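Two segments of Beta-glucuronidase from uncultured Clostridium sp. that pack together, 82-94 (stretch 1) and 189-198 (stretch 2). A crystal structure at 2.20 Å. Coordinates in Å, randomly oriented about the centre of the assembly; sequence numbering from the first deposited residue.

Stretch 1 82-94: KFAVPRLWKDQRL
Stretch 2 189-198: RLYCTPKEYI

Stretch 1 runs as a strand from Lys82 to Val85, passes through a 3-10 segment at Arg87 to Trp89 and a type I turn from Trp89 to Gln92, closed by Gln92 N to Trp89 O at 3.0 Å, and re-enters a strand at Arg93. Stretch 2 is extended from Arg189 to Thr193, then becomes loop. The turn gives stretch 1 two relations to its partner. Strand 82-85 runs nearly parallel to strand 189-193, their axes at 13° but too far apart for backbone bonding, whereas Arg93 and Leu94 pair with it antiparallel. Arg93 faces Thr193 as the hydrogen-bonded pair, CA to CA 5.1 Å: Arg93 N donates to Thr193 O at 2.8 Å and Thr193 N to Arg93 O at 3.1 Å. Leu94 faces Cys192 as the non-hydrogen-bonded pair, CA to CA 4.8 Å, and Cys192 CA makes a CA-H...O contact of 3.1 Å with Arg93 O.

The sheet face bearing Leu94 and Cys192 is apolar. Cys192, chi1 p at 68°, lies over one face of the Trp89 indole: SG is 3.8 Å from the centroid of the five-membered ring, and CB 3.9 Å from that of the six-membered ring. The CA-to-CB bond of Trp89 points toward stretch 2, and with chi1 m and chi2 19° its CZ3 lies 3.8 Å from Leu190 CD2. Leu190, t then p, carries CD2 into a pocket lined by Trp89, Phe83 and Val85; Phe83, chi1 p and chi2 -91°, places CE2 3.8 Å from that methyl, and Val85, chi1 t, has CG2 4.4 Å from Leu190 CD2. Leu94, m then t, adds CD2 at 4.2 Å from Cys192 CB.

The opposite face, bearing Arg93 and Thr193, is polar. Arg93 is extended, with chi1 to chi3 all t and chi4 -102°, and this reach brings its guanidinium onto Tyr197. The two planes lie 5° apart with centres 3.7 Å apart, a stack and cation-pi contact that leaves the guanidinium edge available for hydrogen bonds. There Arg93 NH1 donates to Thr193 OG1 at 3.0 Å. Thr193, chi1 p at 75°, serves two roles, since its OG1 also donates to Pro194 O at 2.9 Å. Water 1 accepts from Arg93 NH1 at 2.6 Å and donates to Tyr191 OH at 2.9 Å; Tyr191 has chi1 p and chi2 88°, its CA-to-CB bond pointing away while its end comes nearer. The CA-to-CB bond of Tyr197 points toward stretch 1, and with chi1 p and chi2 -84° one ring face lies against the Arg93 guanidinium.

Beyond the strand pairing, the CA-to-CB bond of Lys195 points sideways but its end comes nearer: with chi1 m, chi2 -134° between wells, and chi3 and chi4 t, CE lies 3.4 Å from Asp91 O. The backbone puts Gln92 CB 3.5 Å from Thr193 O, and the m, m rotamer sets Gln92 NE2 3.8 Å from Pro194 CA.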

# COMPACT_ATOMS: atom_id res chain seq x y z
N LYS B 82 -18.42 36.95 -12.68
CA LYS B 82 -18.46 38.36 -13.00
C LYS B 82 -17.04 38.93 -13.07
O LYS B 82 -16.13 38.44 -12.39
CB LYS B 82 -19.31 39.11 -11.97
CG LYS B 82 -20.81 38.92 -12.29
CD LYS B 82 -21.73 39.21 -11.13
CE LYS B 82 -23.15 38.72 -11.45
NZ LYS B 82 -23.30 37.22 -11.39
N PHE B 83 -16.85 39.94 -13.92
CA PHE B 83 -15.58 40.64 -14.01
C PHE B 83 -15.82 42.13 -14.24
O PHE B 83 -16.90 42.56 -14.64
CB PHE B 83 -14.65 40.06 -15.11
CG PHE B 83 -15.09 40.33 -16.52
CD1 PHE B 83 -15.92 39.46 -17.19
CD2 PHE B 83 -14.60 41.45 -17.21
CE1 PHE B 83 -16.28 39.69 -18.51
CE2 PHE B 83 -14.98 41.69 -18.52
CZ PHE B 83 -15.81 40.80 -19.17
N ALA B 84 -14.79 42.92 -13.96
CA ALA B 84 -14.88 44.37 -14.02
C ALA B 84 -13.93 44.92 -15.07
O ALA B 84 -12.79 44.45 -15.20
CB ALA B 84 -14.55 44.99 -12.66
N VAL B 85 -14.40 45.90 -15.83
CA VAL B 85 -13.54 46.73 -16.67
C VAL B 85 -13.28 48.02 -15.92
O VAL B 85 -14.24 48.75 -15.60
CB VAL B 85 -14.16 47.01 -18.06
CG1 VAL B 85 -13.16 47.77 -18.94
CG2 VAL B 85 -14.57 45.72 -18.75
N PRO B 86 -12.03 48.34 -15.60
CA PRO B 86 -11.74 49.60 -14.91
C PRO B 86 -12.04 50.81 -15.80
O PRO B 86 -11.98 50.72 -17.03
CB PRO B 86 -10.24 49.51 -14.59
CG PRO B 86 -9.82 48.10 -14.96
CD PRO B 86 -10.80 47.62 -15.98
N ARG B 87 -12.37 51.93 -15.15
CA ARG B 87 -12.41 53.21 -15.85
C ARG B 87 -11.11 53.47 -16.59
O ARG B 87 -11.12 53.92 -17.74
CB ARG B 87 -12.65 54.35 -14.85
CG ARG B 87 -14.11 54.64 -14.58
CD ARG B 87 -14.29 55.92 -13.79
NE ARG B 87 -13.51 55.91 -12.56
CZ ARG B 87 -14.04 55.79 -11.35
NH1 ARG B 87 -15.36 55.69 -11.20
NH2 ARG B 87 -13.25 55.79 -10.28
N LEU B 88 -9.98 53.15 -15.96
CA LEU B 88 -8.67 53.45 -16.53
C LEU B 88 -8.36 52.69 -17.82
O LEU B 88 -7.34 52.98 -18.45
CB LEU B 88 -7.60 53.20 -15.48
CG LEU B 88 -7.87 54.09 -14.26
CD1 LEU B 88 -6.97 53.78 -13.11
CD2 LEU B 88 -7.74 55.56 -14.67
N TRP B 89 -9.19 51.73 -18.23
CA TRP B 89 -9.05 51.05 -19.51
C TRP B 89 -9.96 51.63 -20.58
O TRP B 89 -10.08 51.05 -21.66
CB TRP B 89 -9.35 49.55 -19.35
CG TRP B 89 -8.29 48.74 -18.64
CD1 TRP B 89 -7.30 49.21 -17.84
CD2 TRP B 89 -8.12 47.31 -18.67
NE1 TRP B 89 -6.53 48.17 -17.36
CE2 TRP B 89 -7.02 47.00 -17.86
CE3 TRP B 89 -8.82 46.27 -19.30
CZ2 TRP B 89 -6.58 45.68 -17.66
CZ3 TRP B 89 -8.38 44.96 -19.10
CH2 TRP B 89 -7.27 44.68 -18.29
N LYS B 90 -10.60 52.77 -20.29
CA LYS B 90 -11.61 53.44 -21.09
C LYS B 90 -11.46 53.30 -22.61
O LYS B 90 -12.39 52.84 -23.28
CB LYS B 90 -11.62 54.93 -20.73
CG LYS B 90 -12.77 55.71 -21.34
CD LYS B 90 -12.86 57.11 -20.74
CE LYS B 90 -11.85 58.05 -21.40
NZ LYS B 90 -11.18 58.93 -20.41
N ASP B 91 -10.31 53.70 -23.15
CA ASP B 91 -10.12 53.75 -24.60
C ASP B 91 -9.18 52.66 -25.11
O ASP B 91 -8.57 52.82 -26.17
CB ASP B 91 -9.59 55.12 -25.01
CG ASP B 91 -10.64 56.20 -24.87
OD1 ASP B 91 -11.73 56.05 -25.46
OD2 ASP B 91 -10.39 57.19 -24.14
N GLN B 92 -9.04 51.55 -24.38
CA GLN B 92 -8.12 50.52 -24.82
C GLN B 92 -8.85 49.44 -25.61
O GLN B 92 -10.07 49.30 -25.55
CB GLN B 92 -7.38 49.91 -23.62
CG GLN B 92 -6.71 50.94 -22.72
CD GLN B 92 -5.86 51.93 -23.49
OE1 GLN B 92 -6.14 53.14 -23.49
NE2 GLN B 92 -4.82 51.44 -24.15
N ARG B 93 -8.08 48.70 -26.40
CA ARG B 93 -8.58 47.44 -26.94
C ARG B 93 -8.72 46.43 -25.81
O ARG B 93 -7.82 46.29 -24.98
CB ARG B 93 -7.62 46.92 -28.02
CG ARG B 93 -8.13 45.70 -28.77
CD ARG B 93 -7.22 45.39 -29.95
NE ARG B 93 -7.22 43.97 -30.29
CZ ARG B 93 -6.26 43.11 -29.96
NH1 ARG B 93 -5.21 43.53 -29.26
NH2 ARG B 93 -6.34 41.84 -30.33
N LEU B 94 -9.87 45.75 -25.75
CA LEU B 94 -10.18 44.79 -24.70
C LEU B 94 -10.33 43.41 -25.32
O LEU B 94 -11.13 43.23 -26.24
CB LEU B 94 -11.46 45.16 -23.94
CG LEU B 94 -11.56 46.57 -23.35
CD1 LEU B 94 -12.82 46.67 -22.49
CD2 LEU B 94 -10.34 46.97 -22.55
N ARG B 189 -8.12 35.13 -19.07
CA ARG B 189 -7.49 36.43 -18.96
C ARG B 189 -8.29 37.46 -19.74
O ARG B 189 -8.72 37.20 -20.87
CB ARG B 189 -6.04 36.40 -19.48
CG ARG B 189 -5.20 35.26 -18.95
CD ARG B 189 -3.70 35.56 -19.02
NE ARG B 189 -2.88 34.40 -18.68
CZ ARG B 189 -1.76 34.43 -17.97
NH1 ARG B 189 -1.28 35.58 -17.49
NH2 ARG B 189 -1.11 33.30 -17.72
N LEU B 190 -8.52 38.62 -19.12
CA LEU B 190 -8.94 39.83 -19.82
C LEU B 190 -7.72 40.75 -19.90
O LEU B 190 -7.13 41.07 -18.87
CB LEU B 190 -10.09 40.53 -19.11
CG LEU B 190 -10.60 41.79 -19.81
CD1 LEU B 190 -11.48 41.44 -21.00
CD2 LEU B 190 -11.35 42.68 -18.84
N TYR B 191 -7.35 41.17 -21.11
CA TYR B 191 -6.16 41.98 -21.26
C TYR B 191 -6.42 43.16 -22.20
O TYR B 191 -7.31 43.11 -23.05
CB TYR B 191 -4.97 41.15 -21.74
CG TYR B 191 -4.96 40.65 -23.17
CD1 TYR B 191 -4.43 41.44 -24.21
CD2 TYR B 191 -5.38 39.37 -23.49
CE1 TYR B 191 -4.36 40.98 -25.52
CE2 TYR B 191 -5.31 38.89 -24.80
CZ TYR B 191 -4.80 39.70 -25.81
OH TYR B 191 -4.73 39.25 -27.12
N CYS B 192 -5.63 44.23 -22.05
CA CYS B 192 -5.79 45.42 -22.85
C CYS B 192 -4.54 45.72 -23.67
O CYS B 192 -3.43 45.29 -23.33
CB CYS B 192 -6.21 46.65 -21.98
SG CYS B 192 -5.00 47.31 -20.83
N THR B 193 -4.74 46.38 -24.81
CA THR B 193 -3.69 46.93 -25.66
C THR B 193 -4.15 48.27 -26.22
O THR B 193 -5.34 48.59 -26.19
CB THR B 193 -3.32 46.02 -26.86
OG1 THR B 193 -4.33 46.09 -27.86
CG2 THR B 193 -3.06 44.55 -26.45
N PRO B 194 -3.22 49.08 -26.74
CA PRO B 194 -3.61 50.22 -27.57
C PRO B 194 -4.39 49.76 -28.79
O PRO B 194 -4.28 48.61 -29.23
CB PRO B 194 -2.28 50.86 -27.96
CG PRO B 194 -1.31 50.43 -26.89
CD PRO B 194 -1.76 49.05 -26.50
N LYS B 195 -5.20 50.68 -29.35
CA LYS B 195 -6.02 50.31 -30.51
C LYS B 195 -5.19 50.10 -31.77
O LYS B 195 -5.64 49.39 -32.68
CB LYS B 195 -7.09 51.37 -30.75
CG LYS B 195 -8.00 51.59 -29.57
CD LYS B 195 -9.46 51.64 -29.97
CE LYS B 195 -10.36 51.56 -28.73
NZ LYS B 195 -11.73 52.12 -28.96
N GLU B 196 -3.99 50.66 -31.85
CA GLU B 196 -3.05 50.33 -32.91
C GLU B 196 -1.93 49.52 -32.27
O GLU B 196 -1.25 50.02 -31.37
CB GLU B 196 -2.50 51.58 -33.60
CG GLU B 196 -3.59 52.58 -34.02
CD GLU B 196 -3.07 53.64 -35.01
OE1 GLU B 196 -3.83 54.02 -35.94
OE2 GLU B 196 -1.90 54.08 -34.86
N TYR B 197 -1.75 48.28 -32.73
CA TYR B 197 -1.04 47.31 -31.90
C TYR B 197 -0.41 46.21 -32.74
O TYR B 197 -0.80 45.95 -33.89
CB TYR B 197 -2.00 46.67 -30.89
CG TYR B 197 -2.99 45.75 -31.55
CD1 TYR B 197 -4.17 46.25 -32.11
CD2 TYR B 197 -2.75 44.38 -31.63
CE1 TYR B 197 -5.08 45.42 -32.71
CE2 TYR B 197 -3.66 43.53 -32.24
CZ TYR B 197 -4.82 44.06 -32.78
OH TYR B 197 -5.73 43.23 -33.38
N ILE B 198 0.54 45.52 -32.11
CA ILE B 198 1.25 44.41 -32.73
C ILE B 198 0.38 43.16 -32.64
O ILE B 198 -0.00 42.73 -31.55
CB ILE B 198 2.61 44.19 -32.05
CG1 ILE B 198 3.46 45.46 -32.19
CG2 ILE B 198 3.31 42.98 -32.63
CD1 ILE B 198 4.44 45.67 -31.04
O HOH W 1 -3.95 41.21 -29.05